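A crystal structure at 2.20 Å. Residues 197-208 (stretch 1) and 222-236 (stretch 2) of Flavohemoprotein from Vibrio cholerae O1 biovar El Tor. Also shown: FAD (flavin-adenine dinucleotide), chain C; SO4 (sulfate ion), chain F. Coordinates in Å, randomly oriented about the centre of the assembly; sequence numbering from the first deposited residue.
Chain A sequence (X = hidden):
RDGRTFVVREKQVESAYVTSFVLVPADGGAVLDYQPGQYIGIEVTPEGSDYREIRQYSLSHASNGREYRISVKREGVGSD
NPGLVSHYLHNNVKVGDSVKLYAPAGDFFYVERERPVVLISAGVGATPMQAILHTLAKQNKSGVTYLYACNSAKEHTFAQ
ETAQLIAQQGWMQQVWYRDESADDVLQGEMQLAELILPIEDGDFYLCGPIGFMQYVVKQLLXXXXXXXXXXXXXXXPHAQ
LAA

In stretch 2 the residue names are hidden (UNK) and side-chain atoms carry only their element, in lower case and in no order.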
ATOM      1  N   LEU A 197     -27.040  13.976  18.542  1.00 28.06           N
ATOM      2  CA  LEU A 197     -26.244  12.969  19.242  1.00 26.80           C
ATOM      3  C   LEU A 197     -27.000  12.364  20.431  1.00 30.53           C
ATOM      4  O   LEU A 197     -27.769  13.052  21.106  1.00 29.88           O
ATOM      5  CB  LEU A 197     -24.962  13.618  19.804  1.00 30.46           C
ATOM      6  CG  LEU A 197     -23.863  14.092  18.845  1.00 33.63           C
ATOM      7  CD1 LEU A 197     -22.770  14.752  19.639  1.00 37.75           C
ATOM      8  CD2 LEU A 197     -23.292  12.949  18.003  1.00 28.92           C
ATOM      9  N   PRO A 198     -26.724  11.090  20.744  1.00 30.35           N
ATOM     10  CA  PRO A 198     -27.434  10.442  21.856  1.00 29.34           C
ATOM     11  C   PRO A 198     -26.747  10.763  23.168  1.00 32.94           C
ATOM     12  O   PRO A 198     -26.153   9.899  23.805  1.00 28.66           O
ATOM     13  CB  PRO A 198     -27.306   8.954  21.526  1.00 27.90           C
ATOM     14  CG  PRO A 198     -25.985   8.867  20.801  1.00 29.69           C
ATOM     15  CD  PRO A 198     -25.825  10.161  20.034  1.00 28.21           C
ATOM     16  N   ILE A 199     -26.839  12.027  23.553  1.00 36.25           N
ATOM     17  CA  ILE A 199     -26.193  12.546  24.746  1.00 35.87           C
ATOM     18  C   ILE A 199     -26.623  11.764  26.002  1.00 40.23           C
ATOM     19  O   ILE A 199     -25.792  11.365  26.821  1.00 35.88           O
ATOM     20  CB  ILE A 199     -26.550  14.051  24.912  1.00 38.52           C
ATOM     21  CG1 ILE A 199     -26.060  14.861  23.697  1.00 35.59           C
ATOM     22  CG2 ILE A 199     -26.016  14.612  26.246  1.00 36.10           C
ATOM     23  CD1 ILE A 199     -24.536  14.757  23.462  1.00 27.04           C
ATOM     24  N   GLU A 200     -27.923  11.537  26.152  1.00 45.14           N
ATOM     25  CA  GLU A 200     -28.434  10.934  27.391  1.00 49.95           C
ATOM     26  C   GLU A 200     -28.145   9.435  27.495  1.00 47.02           C
ATOM     27  O   GLU A 200     -27.834   8.939  28.567  1.00 45.06           O
ATOM     28  CB  GLU A 200     -29.934  11.196  27.560  1.00 58.21           C
ATOM     29  CG  GLU A 200     -30.308  12.673  27.679  1.00 76.90           C
ATOM     30  CD  GLU A 200     -29.837  13.328  28.985  1.00 90.48           C
ATOM     31  OE1 GLU A 200     -29.935  12.679  30.057  1.00 97.68           O
ATOM     32  OE2 GLU A 200     -29.378  14.495  28.936  1.00 90.24           O
ATOM     33  N   ASP A 201     -28.227   8.712  26.380  1.00 39.56           N
ATOM     34  CA  ASP A 201     -28.131   7.268  26.449  1.00 40.25           C
ATOM     35  C   ASP A 201     -26.894   6.676  25.795  1.00 38.75           C
ATOM     36  O   ASP A 201     -26.570   5.523  26.037  1.00 42.74           O
ATOM     37  CB  ASP A 201     -29.375   6.634  25.823  1.00 44.80           C
ATOM     38  CG  ASP A 201     -30.636   6.968  26.585  1.00 57.31           C
ATOM     39  OD1 ASP A 201     -30.633   6.856  27.827  1.00 58.65           O
ATOM     40  OD2 ASP A 201     -31.637   7.354  25.944  1.00 69.66           O
ATOM     41  N   GLY A 202     -26.223   7.435  24.937  1.00 35.54           N
ATOM     42  CA  GLY A 202     -25.150   6.859  24.145  1.00 27.66           C
ATOM     43  C   GLY A 202     -23.880   6.451  24.876  1.00 29.26           C
ATOM     44  O   GLY A 202     -23.554   6.985  25.936  1.00 29.19           O
ATOM     45  N   ASP A 203     -23.166   5.480  24.307  1.00 27.84           N
ATOM     46  CA  ASP A 203     -21.776   5.225  24.676  1.00 29.48           C
ATOM     47  C   ASP A 203     -20.861   5.988  23.712  1.00 27.81           C
ATOM     48  O   ASP A 203     -20.970   5.826  22.497  1.00 27.70           O
ATOM     49  CB  ASP A 203     -21.442   3.738  24.574  1.00 32.11           C
ATOM     50  CG  ASP A 203     -21.568   3.011  25.905  1.00 41.87           C
ATOM     51  OD1 ASP A 203     -21.484   3.655  26.971  1.00 43.71           O
ATOM     52  OD2 ASP A 203     -21.727   1.776  25.880  1.00 42.72           O
ATOM     53  N   PHE A 204     -19.938   6.772  24.259  1.00 27.75           N
ATOM     54  CA  PHE A 204     -19.012   7.576  23.463  1.00 29.17           C
ATOM     55  C   PHE A 204     -17.612   6.990  23.561  1.00 32.53           C
ATOM     56  O   PHE A 204     -17.022   6.962  24.641  1.00 29.82           O
ATOM     57  CB  PHE A 204     -19.025   9.046  23.942  1.00 22.47           C
ATOM     58  CG  PHE A 204     -20.342   9.732  23.702  1.00 22.88           C
ATOM     59  CD1 PHE A 204     -21.448   9.438  24.498  1.00 26.11           C
ATOM     60  CD2 PHE A 204     -20.488  10.638  22.660  1.00 21.95           C
ATOM     61  CE1 PHE A 204     -22.697  10.041  24.258  1.00 29.35           C
ATOM     62  CE2 PHE A 204     -21.716  11.240  22.394  1.00 28.74           C
ATOM     63  CZ  PHE A 204     -22.832  10.941  23.189  1.00 27.55           C
ATOM     64  N   TYR A 205     -17.093   6.508  22.434  1.00 25.45           N
ATOM     65  CA  TYR A 205     -15.739   5.979  22.384  1.00 31.34           C
ATOM     66  C   TYR A 205     -14.862   6.972  21.637  1.00 32.16           C
ATOM     67  O   TYR A 205     -15.219   7.425  20.542  1.00 29.34           O
ATOM     68  CB  TYR A 205     -15.715   4.618  21.663  1.00 26.12           C
ATOM     69  CG  TYR A 205     -16.371   3.490  22.435  1.00 28.88           C
ATOM     70  CD1 TYR A 205     -17.765   3.305  22.409  1.00 30.60           C
ATOM     71  CD2 TYR A 205     -15.611   2.581  23.149  1.00 27.07           C
ATOM     72  CE1 TYR A 205     -18.376   2.241  23.121  1.00 31.60           C
ATOM     73  CE2 TYR A 205     -16.210   1.515  23.867  1.00 32.67           C
ATOM     74  CZ  TYR A 205     -17.594   1.353  23.841  1.00 36.14           C
ATOM     75  OH  TYR A 205     -18.184   0.298  24.536  1.00 46.62           O
ATOM     76  N   LEU A 206     -13.714   7.294  22.223  1.00 29.79           N
ATOM     77  CA  LEU A 206     -12.835   8.360  21.739  1.00 27.81           C
ATOM     78  C   LEU A 206     -11.399   7.868  21.565  1.00 30.79           C
ATOM     79  O   LEU A 206     -10.859   7.214  22.455  1.00 34.28           O
ATOM     80  CB  LEU A 206     -12.766   9.477  22.785  1.00 34.33           C
ATOM     81  CG  LEU A 206     -13.915  10.468  22.954  1.00 41.00           C
ATOM     82  CD1 LEU A 206     -15.269   9.803  23.163  1.00 40.24           C
ATOM     83  CD2 LEU A 206     -13.612  11.356  24.120  1.00 41.50           C
ATOM     84  N   CYS A 207     -10.751   8.213  20.455  1.00 26.78           N
ATOM     85  CA  CYS A 207      -9.340   7.873  20.308  1.00 26.06           C
ATOM     86  C   CYS A 207      -8.563   8.902  19.515  1.00 31.05           C
ATOM     87  O   CYS A 207      -8.974   9.288  18.416  1.00 29.33           O
ATOM     88  CB  CYS A 207      -9.162   6.525  19.600  1.00 25.26           C
ATOM     89  SG  CYS A 207      -7.393   6.040  19.478  1.00 39.93           S
ATOM     90  N   GLY A 208      -7.416   9.314  20.049  1.00 28.61           N
ATOM     91  CA  GLY A 208      -6.575  10.283  19.354  1.00 27.30           C
ATOM     92  C   GLY A 208      -5.562  10.877  20.311  1.00 30.58           C
ATOM     93  O   GLY A 208      -5.451  10.424  21.452  1.00 29.02           O
ATOM     94  N   UNK A 222     -19.628  19.086  29.015  1.00 38.96           N
ATOM     95  CA  UNK A 222     -20.448  20.296  28.997  1.00 39.00           C
ATOM     96  C   UNK A 222     -21.844  20.050  28.388  1.00 40.41           C
ATOM     97  O   UNK A 222     -22.798  20.763  28.720  1.00 38.32           O
ATOM     98  c   UNK A 222     -19.737  21.411  28.252  1.00 37.47           C
ATOM     99  N   UNK A 223     -21.950  19.065  27.487  1.00 32.99           N
ATOM    100  CA  UNK A 223     -23.222  18.723  26.841  1.00 38.93           C
ATOM    101  C   UNK A 223     -24.091  17.840  27.745  1.00 43.45           C
ATOM    102  O   UNK A 223     -25.303  17.712  27.539  1.00 40.62           O
ATOM    103  c   UNK A 223     -22.682  18.913  24.302  1.00 40.09           C
ATOM    104  c   UNK A 223     -22.229  18.106  23.092  1.00 39.30           C
ATOM    105  c   UNK A 223     -23.909  19.737  23.956  1.00 39.40           C
ATOM    106  c   UNK A 223     -22.984  18.009  25.501  1.00 36.89           C
ATOM    107  N   UNK A 224     -23.467  17.234  28.747  1.00 40.99           N
ATOM    108  CA  UNK A 224     -24.207  16.476  29.726  1.00 40.39           C
ATOM    109  C   UNK A 224     -23.976  14.970  29.684  1.00 42.33           C
ATOM    110  O   UNK A 224     -24.687  14.228  30.353  1.00 42.20           O
ATOM    111  N   UNK A 225     -22.971  14.518  28.937  1.00 34.20           N
ATOM    112  CA  UNK A 225     -22.653  13.105  28.905  1.00 37.06           C
ATOM    113  C   UNK A 225     -22.025  12.651  30.212  1.00 40.16           C
ATOM    114  O   UNK A 225     -21.050  13.237  30.670  1.00 37.21           O
ATOM    115  c   UNK A 225     -21.404  11.215  27.737  1.00 24.30           C
ATOM    116  c   UNK A 225     -21.710  12.744  27.744  1.00 35.00           C
ATOM    117  c   UNK A 225     -22.323  13.162  26.420  1.00 35.20           C
ATOM    118  N   UNK A 226     -22.583  11.600  30.813  1.00 38.44           N
ATOM    119  CA  UNK A 226     -22.018  11.069  32.050  1.00 40.68           C
ATOM    120  C   UNK A 226     -20.655  10.458  31.794  1.00 39.54           C
ATOM    121  O   UNK A 226     -20.431   9.811  30.775  1.00 35.38           O
ATOM    122  c   UNK A 226     -22.444   9.694  34.127  1.00 65.98           C
ATOM    123  c   UNK A 226     -22.915  10.028  32.719  1.00 52.64           C
ATOM    124  o   UNK A 226     -21.809   8.641  34.328  1.00 71.71           O
ATOM    125  o   UNK A 226     -22.685  10.505  35.042  1.00 75.34           O
ATOM    126  N   UNK A 227     -19.749  10.665  32.738  1.00 37.88           N
ATOM    127  CA  UNK A 227     -18.378  10.256  32.563  1.00 39.45           C
ATOM    128  C   UNK A 227     -18.302   8.753  32.374  1.00 38.60           C
ATOM    129  O   UNK A 227     -17.432   8.271  31.655  1.00 34.00           O
ATOM    130  n   UNK A 227     -16.443   8.568  37.613  1.00 66.56           N
ATOM    131  c   UNK A 227     -17.045  10.578  36.232  1.00 41.89           C
ATOM    132  c   UNK A 227     -17.263   9.814  37.533  1.00 65.01           C
ATOM    133  c   UNK A 227     -17.506  10.703  33.762  1.00 41.78           C
ATOM    134  c   UNK A 227     -17.842   9.991  35.088  1.00 38.44           C
ATOM    135  N   UNK A 228     -19.215   8.019  33.016  1.00 33.79           N
ATOM    136  CA  UNK A 228     -19.244   6.560  32.896  1.00 40.02           C
ATOM    137  C   UNK A 228     -19.544   6.071  31.469  1.00 38.42           C
ATOM    138  O   UNK A 228     -19.356   4.898  31.178  1.00 41.26           O
ATOM    139  c   UNK A 228     -20.245   5.953  33.882  1.00 39.51           C
ATOM    140  N   UNK A 229     -19.995   6.969  30.589  1.00 30.69           N
ATOM    141  CA  UNK A 229     -20.305   6.606  29.207  1.00 30.54           C
ATOM    142  C   UNK A 229     -19.271   7.160  28.224  1.00 32.40           C
ATOM    143  O   UNK A 229     -19.480   7.163  27.006  1.00 26.44           O
ATOM    144  c   UNK A 229     -21.739   7.031  28.825  1.00 31.21           C
ATOM    145  n   UNK A 229     -24.583   8.962  27.596  1.00 34.87           N
ATOM    146  n   UNK A 229     -24.745   7.842  29.626  1.00 36.73           N
ATOM    147  c   UNK A 229     -22.827   6.225  29.575  1.00 32.59           C
ATOM    148  c   UNK A 229     -24.275   6.546  29.128  1.00 36.00           C
ATOM    149  n   UNK A 229     -25.309  10.067  29.478  1.00 36.85           N
ATOM    150  c   UNK A 229     -24.871   8.953  28.898  1.00 37.58           C
ATOM    151  N   UNK A 230     -18.137   7.606  28.760  1.00 32.48           N
ATOM    152  CA  UNK A 230     -17.032   8.042  27.917  1.00 30.26           C
ATOM    153  C   UNK A 230     -15.908   7.052  28.040  1.00 35.22           C
ATOM    154  O   UNK A 230     -15.385   6.813  29.130  1.00 35.03           O
ATOM    155  c   UNK A 230     -17.639  10.436  28.101  1.00 30.58           C
ATOM    156  c   UNK A 230     -16.531   9.411  28.328  1.00 32.00           C
ATOM    157  c   UNK A 230     -17.419  11.736  28.790  1.00 34.20           C
ATOM    158  c   UNK A 230     -15.294   9.813  27.508  1.00 32.31           C
ATOM    159  N   UNK A 231     -15.537   6.453  26.924  1.00 32.91           N
ATOM    160  CA  UNK A 231     -14.487   5.449  26.950  1.00 29.81           C
ATOM    161  C   UNK A 231     -13.407   5.930  25.986  1.00 36.43           C
ATOM    162  O   UNK A 231     -13.713   6.434  24.901  1.00 34.06           O
ATOM    163  n   UNK A 231     -16.644   3.101  28.202  1.00 38.19           N
ATOM    164  c   UNK A 231     -17.640   4.072  26.510  1.00 38.33           C
ATOM    165  c   UNK A 231     -15.042   4.091  26.515  1.00 30.75           C
ATOM    166  c   UNK A 231     -16.416   3.795  27.028  1.00 36.45           C
ATOM    167  c   UNK A 231     -17.950   2.978  28.388  1.00 45.08           C
ATOM    168  n   UNK A 231     -18.575   3.554  27.374  1.00 43.04           N
ATOM    169  N   UNK A 232     -12.140   5.797  26.357  1.00 29.05           N
ATOM    170  CA  UNK A 232     -11.139   6.486  25.571  1.00 29.91           C
ATOM    171  C   UNK A 232      -9.814   5.788  25.613  1.00 33.04           C
ATOM    172  O   UNK A 232      -9.519   5.049  26.547  1.00 34.43           O
ATOM    173  c   UNK A 232      -8.899   7.999  29.878  1.00 56.95           C
ATOM    174  c   UNK A 232      -8.927   8.450  27.508  1.00 49.66           C
ATOM    175  c   UNK A 232      -8.261   8.478  28.737  1.00 58.36           C
ATOM    176  o   UNK A 232      -8.269   8.003  31.106  1.00 64.08           O
ATOM    177  c   UNK A 232     -10.956   7.922  26.087  1.00 30.00           C
ATOM    178  c   UNK A 232     -10.184   7.507  29.792  1.00 48.59           C
ATOM    179  c   UNK A 232     -10.831   7.500  28.575  1.00 37.68           C
ATOM    180  c   UNK A 232     -10.220   7.963  27.414  1.00 37.42           C
ATOM    181  N   UNK A 233      -9.015   6.038  24.584  1.00 31.74           N
ATOM    182  CA  UNK A 233      -7.636   5.610  24.550  1.00 31.65           C
ATOM    183  C   UNK A 233      -6.777   6.717  23.924  1.00 33.91           C
ATOM    184  O   UNK A 233      -7.105   7.239  22.865  1.00 32.01           O
ATOM    185  c   UNK A 233      -7.492   4.338  23.739  1.00 33.59           C
ATOM    186  c   UNK A 233      -6.087   3.742  23.863  1.00 43.52           C
ATOM    187  o   UNK A 233      -6.154   2.174  22.069  1.00 75.01           O
ATOM    188  o   UNK A 233      -5.726   1.386  24.074  1.00 63.13           O
ATOM    189  c   UNK A 233      -5.981   2.335  23.298  1.00 61.71           C
ATOM    190  N   UNK A 234      -5.680   7.070  24.579  1.00 33.03           N
ATOM    191  CA  UNK A 234      -4.787   8.108  24.058  1.00 33.67           C
ATOM    192  C   UNK A 234      -3.544   7.547  23.406  1.00 37.02           C
ATOM    193  O   UNK A 234      -2.853   6.695  23.978  1.00 39.75           O
ATOM    194  c   UNK A 234      -3.339  10.109  24.642  1.00 36.47           C
ATOM    195  c   UNK A 234      -5.568   9.858  25.660  1.00 34.28           C
ATOM    196  c   UNK A 234      -4.367   9.130  25.164  1.00 38.40           C
ATOM    197  N   UNK A 235      -3.292   7.988  22.177  1.00 37.33           N
ATOM    198  CA  UNK A 235      -1.954   7.898  21.573  1.00 43.50           C
ATOM    199  C   UNK A 235      -1.803   8.982  20.513  1.00 52.76           C
ATOM    200  O   UNK A 235      -2.777   9.332  19.845  1.00 54.32           O
ATOM    201  c   UNK A 235      -3.648   5.153  20.512  1.00 43.37           C
ATOM    202  c   UNK A 235      -1.597   6.502  21.061  1.00 49.40           C
ATOM    203  c   UNK A 235      -2.578   5.908  20.072  1.00 50.72           C
ATOM    204  c   UNK A 235      -4.317   4.705  18.238  1.00 40.53           C
ATOM    205  c   UNK A 235      -3.261   5.458  17.783  1.00 49.13           C
ATOM    206  c   UNK A 235      -2.379   6.043  18.700  1.00 52.11           C
ATOM    207  c   UNK A 235      -4.509   4.550  19.600  1.00 48.41           C
ATOM    208  N   UNK A 236      -0.603   9.533  20.383  1.00 63.14           N
ATOM    209  CA  UNK A 236      -0.467  10.850  19.787  1.00 72.04           C
ATOM    210  C   UNK A 236       0.439  11.051  18.591  1.00 82.30           C
ATOM    211  O   UNK A 236       0.259  10.409  17.557  1.00 87.30           O
TER
HETATM  212  PA  FAD C 301       9.830   7.090  18.064  1.00 29.10           P
HETATM  213  O1A FAD C 301       9.501   6.398  19.274  1.00 24.76           O
HETATM  214  O2A FAD C 301      11.096   6.946  17.429  1.00 20.05           O
HETATM  215  O5B FAD C 301       9.683   8.600  18.357  1.00 27.54           O
HETATM  216  C5B FAD C 301       8.722   9.068  19.268  1.00 35.66           C
HETATM  217  C4B FAD C 301       8.605  10.581  19.305  1.00 42.52           C
HETATM  218  O4B FAD C 301       9.713  11.169  19.960  1.00 40.60           O
HETATM  219  C3B FAD C 301       8.586  11.117  17.906  1.00 49.74           C
HETATM  220  O3B FAD C 301       7.744  12.240  17.879  1.00 56.93           O
HETATM  221  C2B FAD C 301       9.991  11.557  17.674  1.00 42.70           C
HETATM  222  O2B FAD C 301       9.948  12.629  16.784  1.00 47.02           O
HETATM  223  C1B FAD C 301      10.470  11.927  19.047  1.00 41.42           C
HETATM  224  N9A FAD C 301      11.879  11.574  19.175  1.00 42.10           N
HETATM  225  C8A FAD C 301      12.441  10.434  18.836  1.00 49.58           C
HETATM  226  N7A FAD C 301      13.754  10.454  19.064  1.00 50.53           N
HETATM  227  C5A FAD C 301      14.041  11.639  19.554  1.00 44.76           C
HETATM  228  C6A FAD C 301      15.255  12.307  19.997  1.00 45.76           C
HETATM  229  N6A FAD C 301      16.444  11.690  19.966  1.00 43.63           N
HETATM  230  N1A FAD C 301      15.118  13.550  20.421  1.00 40.74           N
HETATM  231  C2A FAD C 301      13.953  14.155  20.457  1.00 40.12           C
HETATM  232  N3A FAD C 301      12.817  13.614  20.070  1.00 42.16           N
HETATM  233  C4A FAD C 301      12.800  12.378  19.611  1.00 40.78           C
HETATM  234  N1  FAD C 301       0.551   4.124  16.253  1.00 22.54           N
HETATM  235  C2  FAD C 301       0.012   3.843  15.069  1.00 32.03           C
HETATM  236  O2  FAD C 301       0.559   4.257  14.079  1.00 24.52           O
HETATM  237  N3  FAD C 301      -1.082   3.119  14.913  1.00 23.99           N
HETATM  238  C4  FAD C 301      -1.728   2.612  15.918  1.00 25.79           C
HETATM  239  O4  FAD C 301      -2.716   1.958  15.706  1.00 22.99           O
HETATM  240  C4X FAD C 301      -1.212   2.886  17.264  1.00 24.51           C
HETATM  241  N5  FAD C 301      -1.809   2.429  18.340  1.00 31.42           N
HETATM  242  C5X FAD C 301      -1.335   2.696  19.541  1.00 27.16           C
HETATM  243  C6  FAD C 301      -1.994   2.199  20.620  1.00 32.02           C
HETATM  244  C7  FAD C 301      -1.538   2.457  21.876  1.00 31.02           C
HETATM  245  C7M FAD C 301      -2.257   1.923  23.055  1.00 23.45           C
HETATM  246  C8  FAD C 301      -0.333   3.250  22.066  1.00 28.12           C
HETATM  247  C8M FAD C 301       0.138   3.497  23.448  1.00 30.66           C
HETATM  248  C9  FAD C 301       0.339   3.749  20.986  1.00 30.00           C
HETATM  249  C9A FAD C 301      -0.128   3.503  19.723  1.00 22.76           C
HETATM  250  N10 FAD C 301       0.532   4.000  18.610  1.00 28.18           N
HETATM  251  C10 FAD C 301      -0.004   3.701  17.368  1.00 23.07           C
HETATM  252  C1' FAD C 301       1.759   4.772  18.758  1.00 25.42           C
HETATM  253  C2' FAD C 301       2.961   3.895  18.408  1.00 28.74           C
HETATM  254  O2' FAD C 301       3.130   2.801  19.283  1.00 25.96           O
HETATM  255  C3' FAD C 301       4.315   4.574  18.424  1.00 26.37           C
HETATM  256  O3' FAD C 301       4.527   5.271  19.620  1.00 22.91           O
HETATM  257  C4' FAD C 301       4.611   5.435  17.210  1.00 28.67           C
HETATM  258  O4' FAD C 301       4.459   4.644  16.055  1.00 26.45           O
HETATM  259  C5' FAD C 301       5.989   6.086  17.229  1.00 27.57           C
HETATM  260  O5' FAD C 301       7.055   5.184  17.243  1.00 25.75           O
HETATM  261  P   FAD C 301       8.362   5.389  16.459  1.00 28.08           P
HETATM  262  O1P FAD C 301       9.256   4.371  16.905  1.00 27.35           O
HETATM  263  O2P FAD C 301       8.044   5.462  15.086  1.00 28.15           O
HETATM  264  O3P FAD C 301       8.800   6.789  16.945  1.00 22.61           O
HETATM  265  S   SO4 F 304     -11.207   2.824  29.114  1.00122.94           S
HETATM  266  O1  SO4 F 304     -11.673   4.209  29.195  1.00119.01           O
HETATM  267  O2  SO4 F 304      -9.837   2.721  29.621  1.00120.52           O
HETATM  268  O3  SO4 F 304     -12.088   1.962  29.904  1.00126.27           O
HETATM  269  O4  SO4 F 304     -11.251   2.370  27.726  1.00125.57           O

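Position 222 lies in a helix and has one side-chain carbon, out of reach of stretch 1. It is Ala-222. Position 223 has four carbons, forked at the second, so it is leucine. Leu-223 CD1 lies 4.1 Å from Ile-199 CD1. Position 224 has no side-chain atoms and a phi of 112°. A CB would be jammed against the preceding carbonyl O. This is Gly-224, which ends the helix in a Schellman motif.

Position 225 has one carbon carrying two more: Val-225. Its CG2 sits over the face of the Phe-204 ring, 4.2 Å from the centroid, and 4.0 Å from Ile-199 CG2. Position 226 has two carbons, the second carrying two oxygens. It is Asp-226, whose OD2 accepts a hydrogen bond from N of position 228. Position 227 has four carbons in a row ending in nitrogen, and does not touch stretch 1: Lys-227. Position 228 has a single carbon and is Ala-228.

Position 229 has three carbons, a nitrogen, then a carbon carrying two more nitrogens. That chain, a guanidinium at its end, is arginine: Arg-229. It reaches the loop before the strand of stretch 1. NH1 donates to Ile-199 O and to Gly-202 O, both at 2.8 Å; NH2 donates to Ile-199 O at 3.0 Å. Position 230 has four carbons forked at the first, one arm two carbons long: Ile-230. Its CG2 is 4.1 Å from Leu-206 CD2.

Position 231 has one carbon and a five-membered ring of three carbons and two nitrogens. It is His-231, whose NE2 donates to Asp-203 OD1 at 2.9 Å, nearly straight. Its ring stacks, offset, on that of Tyr-205. Position 232 has one carbon and a six-carbon ring bearing an oxygen: Tyr-232. CB packs against Leu-206, the ring end leads away, and the backbone N binds sulfate.

Position 233 has three carbons, the third carrying two oxygens. It is Glu-233. Position 234 has one carbon carrying two: Val-234, beside Gly-208. Position 235 has one carbon and a plain six-carbon ring, Phe-235. One face meets the flavin; Cys-207 SG lies 3.2 Å from CE2. Position 236 has no side chain and is Gly-236.

The contact is a parallel strand pair. Backbone bonds alternate: Phe-204 N to Arg-229 O, His-231 N to Phe-204 O, Leu-206 N to His-231 O, Glu-233 N to Leu-206 O. A weak bond from Phe-235 N to Gly-208 O follows. Arg-229 ties down the loop of stretch 1 that leads into its strand, and apolar side chains pack beside it.

Stretch 2 (222-236) ALGVDKARIHYEVFG
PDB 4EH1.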